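Local coordinates for protein alpha-rhamnosidase (Dictyoglomus thermophilum, PDB 6I60) that probably hydrolyses terminal non-reducing alpha-L-rhamnose residues of alpha-L-rhamnosides, as a bacterial alpha-L-rhamnosidase with a six-hairpin glycosidase domain, at residues F368-G374 and I453-H459. Sequence-based numbering, arbitrary orientation.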
ATOM      1  N   PHE A 368     -22.748  -8.719  -5.220  1.00 48.63           N
ATOM      2  CA  PHE A 368     -22.310  -7.344  -5.403  1.00 45.81           C
ATOM      3  C   PHE A 368     -21.627  -7.109  -6.743  1.00 44.52           C
ATOM      4  O   PHE A 368     -21.298  -5.961  -7.058  1.00 44.34           O
ATOM      5  CB  PHE A 368     -21.366  -6.938  -4.268  1.00 41.46           C
ATOM      6  CG  PHE A 368     -22.074  -6.532  -3.010  1.00 44.93           C
ATOM      7  CD1 PHE A 368     -22.673  -5.289  -2.908  1.00 49.83           C
ATOM      8  CD2 PHE A 368     -22.145  -7.396  -1.930  1.00 51.29           C
ATOM      9  CE1 PHE A 368     -23.326  -4.912  -1.750  1.00 46.42           C
ATOM     10  CE2 PHE A 368     -22.797  -7.024  -0.770  1.00 48.29           C
ATOM     11  CZ  PHE A 368     -23.388  -5.780  -0.680  1.00 44.02           C
ATOM     12  N   GLY A 369     -21.407  -8.160  -7.533  1.00 41.12           N
ATOM     13  CA  GLY A 369     -20.769  -8.031  -8.825  1.00 42.58           C
ATOM     14  C   GLY A 369     -19.278  -7.783  -8.795  1.00 48.74           C
ATOM     15  O   GLY A 369     -18.678  -7.593  -9.860  1.00 41.89           O
ATOM     16  N   GLN A 370     -18.656  -7.781  -7.619  1.00 51.76           N
ATOM     17  CA  GLN A 370     -17.234  -7.497  -7.508  1.00 45.35           C
ATOM     18  C   GLN A 370     -16.721  -8.081  -6.201  1.00 48.27           C
ATOM     19  O   GLN A 370     -17.374  -7.955  -5.162  1.00 47.41           O
ATOM     20  CB  GLN A 370     -16.965  -5.988  -7.569  1.00 48.56           C
ATOM     21  CG  GLN A 370     -15.558  -5.577  -7.157  1.00 47.11           C
ATOM     22  CD  GLN A 370     -14.537  -5.845  -8.240  1.00 49.82           C
ATOM     23  OE1 GLN A 370     -14.756  -5.525  -9.409  1.00 50.57           O
ATOM     24  NE2 GLN A 370     -13.412  -6.442  -7.860  1.00 47.35           N
ATOM     25  N   ASN A 371     -15.561  -8.729  -6.268  1.00 45.78           N
ATOM     26  CA  ASN A 371     -14.887  -9.242  -5.082  1.00 45.82           C
ATOM     27  C   ASN A 371     -14.150  -8.091  -4.406  1.00 52.67           C
ATOM     28  O   ASN A 371     -13.128  -7.613  -4.913  1.00 50.56           O
ATOM     29  CB  ASN A 371     -13.929 -10.366  -5.466  1.00 47.95           C
ATOM     30  CG  ASN A 371     -13.471 -11.180  -4.274  1.00 47.55           C
ATOM     31  OD1 ASN A 371     -13.590 -10.751  -3.127  1.00 53.83           O
ATOM     32  ND2 ASN A 371     -12.933 -12.362  -4.542  1.00 45.76           N
ATOM     33  N   TYR A 372     -14.665  -7.638  -3.264  1.00 45.98           N
ATOM     34  CA  TYR A 372     -14.061  -6.520  -2.548  1.00 51.17           C
ATOM     35  C   TYR A 372     -13.816  -6.885  -1.091  1.00 54.53           C
ATOM     36  O   TYR A 372     -13.926  -8.056  -0.713  1.00 54.02           O
ATOM     37  CB  TYR A 372     -14.943  -5.271  -2.650  1.00 48.33           C
ATOM     38  CG  TYR A 372     -16.272  -5.374  -1.933  1.00 52.65           C
ATOM     39  CD1 TYR A 372     -17.269  -6.230  -2.390  1.00 48.97           C
ATOM     40  CD2 TYR A 372     -16.536  -4.606  -0.807  1.00 49.95           C
ATOM     41  CE1 TYR A 372     -18.485  -6.325  -1.739  1.00 48.41           C
ATOM     42  CE2 TYR A 372     -17.752  -4.691  -0.150  1.00 48.33           C
ATOM     43  CZ  TYR A 372     -18.722  -5.552  -0.620  1.00 51.04           C
ATOM     44  OH  TYR A 372     -19.933  -5.640   0.028  1.00 49.92           O
ATOM     45  N   THR A 373     -13.479  -5.895  -0.266  1.00 54.81           N
ATOM     46  CA  THR A 373     -13.146  -6.129   1.131  1.00 56.32           C
ATOM     47  C   THR A 373     -13.911  -5.167   2.024  1.00 53.80           C
ATOM     48  O   THR A 373     -14.228  -4.040   1.631  1.00 50.03           O
ATOM     49  CB  THR A 373     -11.645  -5.972   1.390  1.00 54.70           C
ATOM     50  OG1 THR A 373     -11.179  -4.754   0.796  1.00 65.73           O
ATOM     51  CG2 THR A 373     -10.894  -7.133   0.795  1.00 47.40           C
ATOM     52  N   GLY A 374     -14.188  -5.623   3.242  1.00 49.78           N
ATOM     53  CA  GLY A 374     -14.924  -4.830   4.202  1.00 49.37           C
ATOM     54  C   GLY A 374     -16.060  -5.595   4.845  1.00 46.48           C
ATOM     55  O   GLY A 374     -15.910  -6.768   5.199  1.00 44.04           O
ATOM     56  N   ILE A 453     -29.492  -3.937   2.105  1.00 58.30           N
ATOM     57  CA  ILE A 453     -28.104  -4.374   2.182  1.00 56.14           C
ATOM     58  C   ILE A 453     -27.233  -3.285   1.573  1.00 58.98           C
ATOM     59  O   ILE A 453     -27.515  -2.804   0.470  1.00 68.19           O
ATOM     60  CB  ILE A 453     -27.892  -5.720   1.461  1.00 60.48           C
ATOM     61  CG1 ILE A 453     -28.457  -6.867   2.296  1.00 55.82           C
ATOM     62  CG2 ILE A 453     -26.420  -5.956   1.177  1.00 58.63           C
ATOM     63  CD1 ILE A 453     -28.119  -6.767   3.761  1.00 62.85           C
ATOM     64  N   GLU A 454     -26.185  -2.890   2.294  1.00 54.62           N
ATOM     65  CA  GLU A 454     -25.264  -1.852   1.842  1.00 53.94           C
ATOM     66  C   GLU A 454     -23.841  -2.334   2.080  1.00 56.28           C
ATOM     67  O   GLU A 454     -23.417  -2.480   3.231  1.00 58.70           O
ATOM     68  CB  GLU A 454     -25.521  -0.531   2.568  1.00 55.31           C
ATOM     69  CG  GLU A 454     -26.332   0.472   1.766  1.00 61.21           C
ATOM     70  CD  GLU A 454     -26.706   1.695   2.577  1.00 68.55           C
ATOM     71  OE1 GLU A 454     -25.805   2.293   3.205  1.00 71.19           O
ATOM     72  OE2 GLU A 454     -27.903   2.058   2.594  1.00 74.79           O
ATOM     73  N   GLY A 455     -23.106  -2.577   0.998  1.00 50.73           N
ATOM     74  CA  GLY A 455     -21.726  -3.012   1.124  1.00 44.14           C
ATOM     75  C   GLY A 455     -20.804  -1.846   1.442  1.00 49.90           C
ATOM     76  O   GLY A 455     -20.915  -0.762   0.868  1.00 50.84           O
ATOM     77  N   LYS A 456     -19.885  -2.081   2.372  1.00 52.50           N
ATOM     78  CA  LYS A 456     -18.909  -1.080   2.794  1.00 51.41           C
ATOM     79  C   LYS A 456     -17.522  -1.545   2.365  1.00 46.83           C
ATOM     80  O   LYS A 456     -17.024  -2.564   2.855  1.00 47.42           O
ATOM     81  CB  LYS A 456     -18.979  -0.854   4.303  1.00 52.28           C
ATOM     82  CG  LYS A 456     -20.306  -0.278   4.786  1.00 60.17           C
ATOM     83  CD  LYS A 456     -20.591   1.080   4.152  1.00 63.37           C
ATOM     84  CE  LYS A 456     -21.841   1.718   4.740  1.00 56.45           C
ATOM     85  NZ  LYS A 456     -21.517   2.584   5.909  1.00 61.21           N
ATOM     86  N   VAL A 457     -16.908  -0.805   1.445  1.00 46.71           N
ATOM     87  CA  VAL A 457     -15.547  -1.094   1.004  1.00 50.35           C
ATOM     88  C   VAL A 457     -14.580  -0.524   2.035  1.00 51.15           C
ATOM     89  O   VAL A 457     -14.590   0.681   2.311  1.00 49.42           O
ATOM     90  CB  VAL A 457     -15.280  -0.511  -0.391  1.00 49.21           C
ATOM     91  CG1 VAL A 457     -13.891  -0.887  -0.866  1.00 43.15           C
ATOM     92  CG2 VAL A 457     -16.328  -1.001  -1.375  1.00 57.52           C
ATOM     93  N   VAL A 458     -13.748  -1.387   2.610  1.00 49.10           N
ATOM     94  CA  VAL A 458     -12.895  -1.023   3.735  1.00 48.55           C
ATOM     95  C   VAL A 458     -11.470  -1.457   3.425  1.00 46.66           C
ATOM     96  O   VAL A 458     -11.215  -2.647   3.203  1.00 49.50           O
ATOM     97  CB  VAL A 458     -13.379  -1.661   5.047  1.00 47.97           C
ATOM     98  CG1 VAL A 458     -12.331  -1.500   6.135  1.00 53.82           C
ATOM     99  CG2 VAL A 458     -14.707  -1.053   5.477  1.00 45.28           C
ATOM    100  N   HIS A 459     -10.548  -0.497   3.414  1.00 46.71           N
ATOM    101  CA  HIS A 459      -9.123  -0.753   3.219  1.00 48.53           C
ATOM    102  C   HIS A 459      -8.370   0.544   3.498  1.00 43.43           C
ATOM    103  O   HIS A 459      -8.968   1.573   3.828  1.00 44.14           O
ATOM    104  CB  HIS A 459      -8.826  -1.276   1.813  1.00 42.75           C
ATOM    105  CG  HIS A 459      -9.329  -0.388   0.717  1.00 48.11           C
ATOM    106  ND1 HIS A 459     -10.516  -0.621   0.057  1.00 51.25           N
ATOM    107  CD2 HIS A 459      -8.805   0.732   0.165  1.00 48.98           C
ATOM    108  CE1 HIS A 459     -10.702   0.317  -0.854  1.00 51.51           C
ATOM    109  NE2 HIS A 459      -9.678   1.150  -0.809  1.00 47.43           N
TER
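Thr373 O accepts a hydrogen bond from Val458 N (2.9 Å) that is nearly straight at the hydrogen (161°); Val457 CA adds a CA-H...O contact to the same oxygen at 3.3 Å. A second bond returns from Thr373 OG1 to Val458 O (3.2 Å), chi1 of 48° turning the hydroxyl toward that carbonyl. Thr373 O and OG1 together hold the amide and the carbonyl of Val458. Just beyond, Gly374 forms an antiparallel, non-hydrogen-bonded pair with Val457, and its CA makes a CA-H...O contact with Lys456 O (3.4 Å) and packs on Val458 CB at 3.6 Å.

Along the rest of 453-458 the aromatic side chains make the contact, against both backbone and side chains. Tyr372 reaches across with OH against Gly455 CA (3.4 Å), where the lack of a side chain makes room, while its CD2 packs on Val457 CG2 (3.7 Å). The same OH sits over one face of the Phe368 ring, offset toward the rim, and Phe368 CZ meets Ile453 CG2 at 3.6 Å. Ile351 of strand 345-351 touches both rings, and Trp484 of helix 473-488 touches Tyr372. Strand 371-373, paired with 434-436, crosses 453-458 at 69°, and the chain turns a corner at Gly374 into strand 375-380, the antiparallel neighbour of 453-458. At that corner the short two-stranded sheet meets the four-stranded sheet of the concanavalin-like domain.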